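Local coordinates for amidohydrolase 3 domain-containing protein (Pyrococcus furiosus, PDB 3ICJ), which probably hydrolyses carbon-nitrogen bonds other than peptide bonds at a site holding two zinc ions, although its substrate is not established, at residues R117-S121 with M122-V126; L324-N327 with K328-V332; L483-E487 with R488-A492. One frame throughout, in Å; residues are numbered along the deposited sequence.

Interaction 1: residues R117-S121 with M122-V126; sequences RGVKS and MEELV
Ser121 stands just before the helix that begins at Met122 and meets Glu123, Glu124 and Leu125 of its first turn. With chi1 at 76°, its OG sits between the backbone N and the carbonyl carbon, turned back over the start of the helix. There it accepts from Glu124 N at 3.4 Å, a weak but nearly straight bond. The same hydroxyl gives its proton to Glu123 OE1, also weakly at 3.4 Å, the glutamate chain bending at chi2 to bring the carboxylate back. A serine suits this place because one short group can both accept and donate. Its carbonyl starts the regular helical bonding, Leu125 N reaching Ser121 O at 3.0 Å.

Val119 adds the apolar half of the contact. Its CG1 branch points at the helix and lies 3.5 Å from Glu124 CG and 3.7 Å from Leu125 CB, so the Glu124 CG methylene crosses the valine at a slant. Beyond it the Glu124 carboxylate pairs with Arg128 one turn on, while Leu147 receives both Val119 and Leu125. Two acidic side chains in the first turn would probably interact favourably with the helix dipole. Ser121 N is buried without a partner, so the reciprocal bond of a capping box is missing, and the arrangement is that of a serine N-cap at the start of helix 122-130.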
loop_
_atom_site.group_PDB
_atom_site.type_symbol
_atom_site.label_atom_id
_atom_site.label_comp_id
_atom_site.label_asym_id
_atom_site.label_seq_id
_atom_site.Cartn_x
_atom_site.Cartn_y
_atom_site.Cartn_z
ATOM N N ARG A 117 -2.691 19.082 -13.642
ATOM C CA ARG A 117 -1.289 19.231 -14.046
ATOM C C ARG A 117 -1.188 19.841 -15.446
ATOM O O ARG A 117 -1.872 19.399 -16.371
ATOM C CB ARG A 117 -0.557 17.883 -13.995
ATOM C CG ARG A 117 -0.300 17.363 -12.584
ATOM C CD ARG A 117 0.268 15.959 -12.603
ATOM N NE ARG A 117 -0.736 14.958 -12.968
ATOM C CZ ARG A 117 -0.458 13.709 -13.334
ATOM N NH1 ARG A 117 0.802 13.292 -13.393
ATOM N NH2 ARG A 117 -1.443 12.873 -13.648
ATOM N N GLY A 118 -0.348 20.865 -15.584
ATOM C CA GLY A 118 -0.123 21.523 -16.873
ATOM C C GLY A 118 -1.197 22.509 -17.314
ATOM O O GLY A 118 -1.229 22.898 -18.484
ATOM N N VAL A 119 -2.071 22.914 -16.389
ATOM C CA VAL A 119 -3.118 23.915 -16.665
ATOM C C VAL A 119 -2.503 25.314 -16.812
ATOM O O VAL A 119 -1.784 25.781 -15.921
ATOM C CB VAL A 119 -4.218 23.924 -15.566
ATOM C CG1 VAL A 119 -5.147 25.081 -15.750
ATOM C CG2 VAL A 119 -5.020 22.653 -15.603
ATOM N N LYS A 120 -2.803 25.979 -17.928
ATOM C CA LYS A 120 -2.108 27.211 -18.308
ATOM C C LYS A 120 -2.761 28.522 -17.853
ATOM O O LYS A 120 -2.102 29.566 -17.828
ATOM C CB LYS A 120 -1.860 27.237 -19.821
ATOM C CG LYS A 120 -1.012 26.077 -20.350
ATOM C CD LYS A 120 0.382 26.064 -19.736
ATOM C CE LYS A 120 1.190 24.888 -20.242
ATOM N NZ LYS A 120 2.291 24.615 -19.280
ATOM N N SER A 121 -4.047 28.479 -17.509
ATOM C CA SER A 121 -4.758 29.690 -17.082
ATOM C C SER A 121 -5.825 29.378 -16.039
ATOM O O SER A 121 -6.294 28.243 -15.949
ATOM C CB SER A 121 -5.380 30.427 -18.286
ATOM O OG SER A 121 -6.554 29.781 -18.767
ATOM N N MET A 122 -6.208 30.393 -15.263
ATOM C CA MET A 122 -7.273 30.249 -14.259
ATOM C C MET A 122 -8.628 29.866 -14.880
ATOM O O MET A 122 -9.429 29.181 -14.243
ATOM C CB MET A 122 -7.398 31.516 -13.394
ATOM C CG MET A 122 -7.992 31.272 -11.980
ATOM S SD MET A 122 -6.999 30.194 -10.926
ATOM C CE MET A 122 -5.403 31.015 -11.022
ATOM N N GLU A 123 -8.848 30.289 -16.126
ATOM C CA GLU A 123 -10.034 29.955 -16.920
ATOM C C GLU A 123 -10.120 28.451 -17.168
ATOM O O GLU A 123 -11.188 27.864 -16.971
ATOM C CB GLU A 123 -10.033 30.706 -18.267
ATOM C CG GLU A 123 -10.291 32.232 -18.190
ATOM C CD GLU A 123 -9.171 33.028 -17.485
ATOM O OE1 GLU A 123 -7.971 32.692 -17.649
ATOM O OE2 GLU A 123 -9.497 33.988 -16.752
ATOM N N GLU A 124 -9.045 27.843 -17.632
ATOM C CA GLU A 124 -8.985 26.433 -17.803
ATOM C C GLU A 124 -9.029 25.598 -16.501
ATOM O O GLU A 124 -9.607 24.527 -16.447
ATOM C CB GLU A 124 -7.766 26.064 -18.633
ATOM C CG GLU A 124 -7.296 24.663 -18.418
ATOM C CD GLU A 124 -6.789 24.032 -19.675
ATOM O OE1 GLU A 124 -7.499 23.176 -20.236
ATOM O OE2 GLU A 124 -5.672 24.390 -20.094
ATOM N N LEU A 125 -8.395 26.128 -15.467
ATOM C CA LEU A 125 -8.444 25.484 -14.156
ATOM C C LEU A 125 -9.877 25.421 -13.664
ATOM O O LEU A 125 -10.319 24.372 -13.199
ATOM C CB LEU A 125 -7.553 26.194 -13.123
ATOM C CG LEU A 125 -7.467 25.573 -11.713
ATOM C CD1 LEU A 125 -6.046 25.591 -11.173
ATOM C CD2 LEU A 125 -8.413 26.256 -10.727
ATOM N N VAL A 126 -10.586 26.543 -13.760
ATOM C CA VAL A 126 -11.997 26.619 -13.364
ATOM C C VAL A 126 -12.889 25.649 -14.179
ATOM O O VAL A 126 -13.746 24.968 -13.595
ATOM C CB VAL A 126 -12.520 28.102 -13.377
ATOM C CG1 VAL A 126 -14.049 28.188 -13.416
ATOM C CG2 VAL A 126 -11.984 28.860 -12.170
#

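Interaction 2: residues L324-N327 with K328-V332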
loop_
_atom_site.group_PDB
_atom_site.type_symbol
_atom_site.label_atom_id
_atom_site.label_comp_id
_atom_site.label_asym_id
_atom_site.label_seq_id
_atom_site.Cartn_x
_atom_site.Cartn_y
_atom_site.Cartn_z
ATOM N N LEU A 324 10.624 11.295 16.112
ATOM C CA LEU A 324 10.074 10.110 16.736
ATOM C C LEU A 324 8.596 10.378 16.964
ATOM O O LEU A 324 8.247 11.262 17.745
ATOM C CB LEU A 324 10.782 9.846 18.061
ATOM C CG LEU A 324 10.411 8.606 18.877
ATOM C CD1 LEU A 324 10.762 7.325 18.141
ATOM C CD2 LEU A 324 11.151 8.695 20.207
ATOM N N VAL A 325 7.746 9.627 16.256
ATOM C CA VAL A 325 6.277 9.701 16.366
ATOM C C VAL A 325 5.732 8.821 17.506
ATOM O O VAL A 325 4.851 9.250 18.256
ATOM C CB VAL A 325 5.575 9.354 14.996
ATOM C CG1 VAL A 325 4.047 9.309 15.121
ATOM C CG2 VAL A 325 5.979 10.357 13.913
ATOM N N MET A 326 6.244 7.593 17.623
ATOM C CA MET A 326 5.927 6.697 18.747
ATOM C C MET A 326 7.206 6.038 19.220
ATOM O O MET A 326 7.964 5.504 18.403
ATOM C CB MET A 326 4.977 5.576 18.326
ATOM C CG MET A 326 3.526 5.940 18.130
ATOM S SD MET A 326 2.619 4.429 17.683
ATOM C CE MET A 326 2.258 3.766 19.264
ATOM N N ASN A 327 7.424 6.020 20.535
ATOM C CA ASN A 327 8.640 5.427 21.082
ATOM C C ASN A 327 8.433 3.953 21.404
ATOM O O ASN A 327 7.326 3.430 21.245
ATOM C CB ASN A 327 9.188 6.230 22.289
ATOM C CG ASN A 327 8.310 6.124 23.547
ATOM O OD1 ASN A 327 7.649 5.108 23.805
ATOM N ND2 ASN A 327 8.333 7.170 24.348
ATOM N N LYS A 328 9.493 3.302 21.879
ATOM C CA LYS A 328 9.443 1.880 22.195
ATOM C C LYS A 328 8.302 1.488 23.163
ATOM O O LYS A 328 7.576 0.559 22.867
ATOM C CB LYS A 328 10.791 1.390 22.714
ATOM C CG LYS A 328 10.839 -0.117 22.948
ATOM C CD LYS A 328 11.722 -0.473 24.099
ATOM C CE LYS A 328 11.113 0.021 25.391
ATOM N NZ LYS A 328 12.081 -0.031 26.489
ATOM N N ASP A 329 8.142 2.212 24.279
ATOM C CA ASP A 329 7.102 1.910 25.281
ATOM C C ASP A 329 5.684 2.037 24.704
ATOM O O ASP A 329 4.763 1.315 25.116
ATOM C CB ASP A 329 7.191 2.851 26.495
ATOM C CG ASP A 329 8.401 2.585 27.396
ATOM O OD1 ASP A 329 8.880 1.437 27.478
ATOM O OD2 ASP A 329 8.844 3.546 28.067
ATOM N N GLU A 330 5.500 2.987 23.791
ATOM C CA GLU A 330 4.175 3.232 23.220
ATOM C C GLU A 330 3.798 2.135 22.230
ATOM O O GLU A 330 2.618 1.770 22.111
ATOM C CB GLU A 330 4.100 4.626 22.588
ATOM C CG GLU A 330 4.386 5.758 23.590
ATOM C CD GLU A 330 4.510 7.128 22.941
ATOM O OE1 GLU A 330 5.214 7.260 21.919
ATOM O OE2 GLU A 330 3.925 8.094 23.478
ATOM N N ILE A 331 4.802 1.603 21.537
ATOM C CA ILE A 331 4.592 0.486 20.607
ATOM C C ILE A 331 4.295 -0.781 21.412
ATOM O O ILE A 331 3.324 -1.455 21.121
ATOM C CB ILE A 331 5.802 0.253 19.682
ATOM C CG1 ILE A 331 6.039 1.474 18.797
ATOM C CG2 ILE A 331 5.604 -0.998 18.820
ATOM C CD1 ILE A 331 7.335 1.423 18.077
ATOM N N VAL A 332 5.127 -1.089 22.418
ATOM C CA VAL A 332 4.905 -2.242 23.312
ATOM C C VAL A 332 3.497 -2.231 23.938
ATOM O O VAL A 332 2.843 -3.276 23.990
ATOM C CB VAL A 332 6.019 -2.403 24.413
ATOM C CG1 VAL A 332 5.678 -3.545 25.384
ATOM C CG2 VAL A 332 7.375 -2.708 23.759
HETATM O O HOH W 1 8.795 6.153 27.445
#
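A capping box formed by Asn327 and Glu330 opens helix 328-338. Asn327 OD1 accepts from Glu330 N at 3.0 Å, the N-H approaching nearly along the C=O axis, and in return Glu330 OE1 accepts from Asn327 N at 2.9 Å. This second bond is fairly straight, 165° at the hydrogen; it meets the carboxylate oxygen on its anti side and lies a little out of the carboxylate plane. The two side chains cross at about a right angle. Asn327 can reach because chi1 of 70° places CG between its backbone N and carbonyl carbon, while Glu330 stretches straight beyond CG to bring its carboxylate back to the N-cap.

The helix follows the loop after strand 290-294, in what is probably the barrel of an amidohydrolase. It packs against helix 352-365 through Ile331, and the side chain of Val325 is about 7 Å from that of the zinc ligand His348. Flexible and apolar, Met326 bends at chi3 to set CE 3.5 Å from Glu330 O, alongside the first turn. Ile331 N donates to Asn327 O at 3.1 Å, and Ile331 CG1 rests on that same oxygen. Beside the cap, a water donates to Asp329 OD2 at 2.7 Å and weakly accepts from Asn327 ND2. With an alanine here in place of Asn327, Glu330 N would probably lose its side-chain acceptor, and the water its link to the cap. Lys328 NZ forms a salt bridge with Glu364 and makes a long one, 3.7 Å, with Asp329 OD1.

Interaction 3: residues L483-E487 with R488-A492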
loop_
_atom_site.group_PDB
_atom_site.type_symbol
_atom_site.label_atom_id
_atom_site.label_comp_id
_atom_site.label_asym_id
_atom_site.label_seq_id
_atom_site.Cartn_x
_atom_site.Cartn_y
_atom_site.Cartn_z
ATOM N N LEU A 483 -2.164 -18.328 0.311
ATOM C CA LEU A 483 -2.058 -17.475 -0.875
ATOM C C LEU A 483 -0.622 -17.397 -1.394
ATOM O O LEU A 483 0.321 -17.609 -0.635
ATOM C CB LEU A 483 -2.603 -16.055 -0.590
ATOM C CG LEU A 483 -4.130 -15.950 -0.547
ATOM C CD1 LEU A 483 -4.599 -14.734 0.213
ATOM C CD2 LEU A 483 -4.752 -16.000 -1.946
ATOM N N GLY A 484 -0.474 -17.068 -2.677
ATOM C CA GLY A 484 0.827 -16.760 -3.286
ATOM C C GLY A 484 1.433 -17.818 -4.190
ATOM O O GLY A 484 2.403 -17.545 -4.901
ATOM N N LYS A 485 0.875 -19.029 -4.135
ATOM C CA LYS A 485 1.285 -20.172 -4.958
ATOM C C LYS A 485 0.031 -20.801 -5.555
ATOM O O LYS A 485 -1.084 -20.508 -5.109
ATOM C CB LYS A 485 2.026 -21.224 -4.105
ATOM C CG LYS A 485 3.406 -20.796 -3.575
ATOM C CD LYS A 485 4.152 -22.014 -2.974
ATOM C CE LYS A 485 5.380 -21.598 -2.158
ATOM N NZ LYS A 485 6.523 -21.077 -3.003
ATOM N N LEU A 486 0.202 -21.640 -6.577
ATOM C CA LEU A 486 -0.910 -22.415 -7.140
ATOM C C LEU A 486 -0.726 -23.935 -6.976
ATOM O O LEU A 486 -1.111 -24.723 -7.843
ATOM C CB LEU A 486 -1.173 -22.027 -8.602
ATOM C CG LEU A 486 -1.630 -20.577 -8.859
ATOM C CD1 LEU A 486 -1.604 -20.223 -10.366
ATOM C CD2 LEU A 486 -3.020 -20.347 -8.274
ATOM N N GLU A 487 -0.153 -24.342 -5.852
ATOM C CA GLU A 487 -0.073 -25.771 -5.497
ATOM C C GLU A 487 -1.419 -26.213 -4.921
ATOM O O GLU A 487 -2.262 -25.371 -4.629
ATOM C CB GLU A 487 1.025 -26.005 -4.456
ATOM C CG GLU A 487 2.234 -25.071 -4.557
ATOM C CD GLU A 487 3.477 -25.743 -5.113
ATOM O OE1 GLU A 487 3.352 -26.551 -6.072
ATOM O OE2 GLU A 487 4.577 -25.452 -4.583
ATOM N N ARG A 488 -1.614 -27.524 -4.741
ATOM C CA ARG A 488 -2.837 -28.073 -4.125
ATOM C C ARG A 488 -3.161 -27.417 -2.777
ATOM O O ARG A 488 -2.293 -27.310 -1.909
ATOM C CB ARG A 488 -2.712 -29.594 -3.912
ATOM C CG ARG A 488 -3.998 -30.266 -3.416
ATOM C CD ARG A 488 -3.752 -31.351 -2.354
ATOM N NE ARG A 488 -3.097 -32.529 -2.915
ATOM C CZ ARG A 488 -1.825 -32.860 -2.711
ATOM N NH1 ARG A 488 -1.044 -32.110 -1.941
ATOM N NH2 ARG A 488 -1.333 -33.952 -3.280
ATOM N N GLY A 489 -4.405 -26.990 -2.598
ATOM C CA GLY A 489 -4.837 -26.433 -1.306
ATOM C C GLY A 489 -4.796 -24.912 -1.219
ATOM O O GLY A 489 -5.446 -24.317 -0.350
ATOM N N PHE A 490 -4.015 -24.280 -2.093
ATOM C CA PHE A 490 -3.917 -22.814 -2.134
ATOM C C PHE A 490 -5.183 -22.224 -2.733
ATOM O O PHE A 490 -5.836 -22.862 -3.565
ATOM C CB PHE A 490 -2.678 -22.348 -2.928
ATOM C CG PHE A 490 -1.410 -22.387 -2.127
ATOM C CD1 PHE A 490 -0.763 -23.596 -1.883
ATOM C CD2 PHE A 490 -0.870 -21.218 -1.598
ATOM C CE1 PHE A 490 0.413 -23.648 -1.119
ATOM C CE2 PHE A 490 0.309 -21.254 -0.834
ATOM C CZ PHE A 490 0.951 -22.469 -0.596
ATOM N N ARG A 491 -5.543 -21.023 -2.280
ATOM C CA ARG A 491 -6.656 -20.282 -2.870
ATOM C C ARG A 491 -6.301 -19.945 -4.314
ATOM O O ARG A 491 -5.177 -19.527 -4.608
ATOM C CB ARG A 491 -6.949 -19.002 -2.098
ATOM C CG ARG A 491 -7.659 -19.223 -0.805
ATOM C CD ARG A 491 -7.512 -18.019 0.084
ATOM N NE ARG A 491 -8.020 -18.310 1.420
ATOM C CZ ARG A 491 -9.273 -18.101 1.804
ATOM N NH1 ARG A 491 -9.644 -18.409 3.038
ATOM N NH2 ARG A 491 -10.155 -17.577 0.961
ATOM N N ALA A 492 -7.262 -20.158 -5.210
ATOM C CA ALA A 492 -6.996 -20.068 -6.638
ATOM C C ALA A 492 -7.089 -18.624 -7.111
ATOM O O ALA A 492 -8.096 -18.219 -7.685
ATOM C CB ALA A 492 -7.952 -20.967 -7.419
HETATM O O HOH W 2 -2.953 -18.682 -3.910
#
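With chi1 at -81°, which turns CG opposite its carbonyl carbon, Phe490 swings its ring beneath Lys485 CB. That carbon lies over the centre of the ring, 3.8 Å from the Phe490 centroid, in a CH-pi contact close to the ring normal. The lysine's own chi1 of -68° steers its chain from CG onward along the ring. Farther along the lysine, extended as far as CE, CD passes 4.0 Å from Phe490 CZ, and a bend at chi4 takes NZ to Ser48 OG. A long aliphatic chain with a charged end suits the place: its methylenes line the ring and its ammonium reaches a polar partner. Glu487 runs beside the ring too, with CB 4.0 Å from Phe490 CD1.

The backbone returns through a type II beta turn from Glu487 to Phe490, closed by Phe490 N bonding Glu487 O at 3.3 Å. Gly489 takes the third position with positive phi, where a side chain would jam against the preceding carbonyl; Gly484 is glycine for the same reason. At the other end of the bend, Leu483 CD2 packs 3.7 Å from Arg491 CB, and the arginine carries its guanidinium on to Glu286 and Asp482. A water donates to Lys485 O at 2.9 Å and also bridges to Arg491 O. Backbone bonds from Leu486 to Thr47 and from Phe490 to Val65 tie the bend to neighbouring strands.

Leu483 O is buried at the ring edge, 3.7 Å from Phe490 CE2, and has no hydrogen-bond partner; the weakly positive rim of the aromatic ring probably eases that loss only in part. Dispersion over the ring thus adds to the backbone bonds and water that hold the bend, while the lysine and arginine ends find their partners in Ser48, Glu286 and Asp482.

Interactions 1 and 2 are both helix N-termini, yet they differ in how the cap is made. The serine side chain of 117-126 makes only weak bonds and leans on apolar contacts in a partly buried setting, whereas the asparagine of 324-332 has a reciprocal pair of firmer bonds at the surface, with water joining in. Interaction 3, also a surface contact, holds no helix end: a beta turn and an aromatic ring shape a loop that leads into strand 494-497. The three share no elements. Interactions 1 and 3 lie on opposite sides of the chain's centre, their own centres about 50 Å apart, and of the three interaction 2 alone comes near the zinc site.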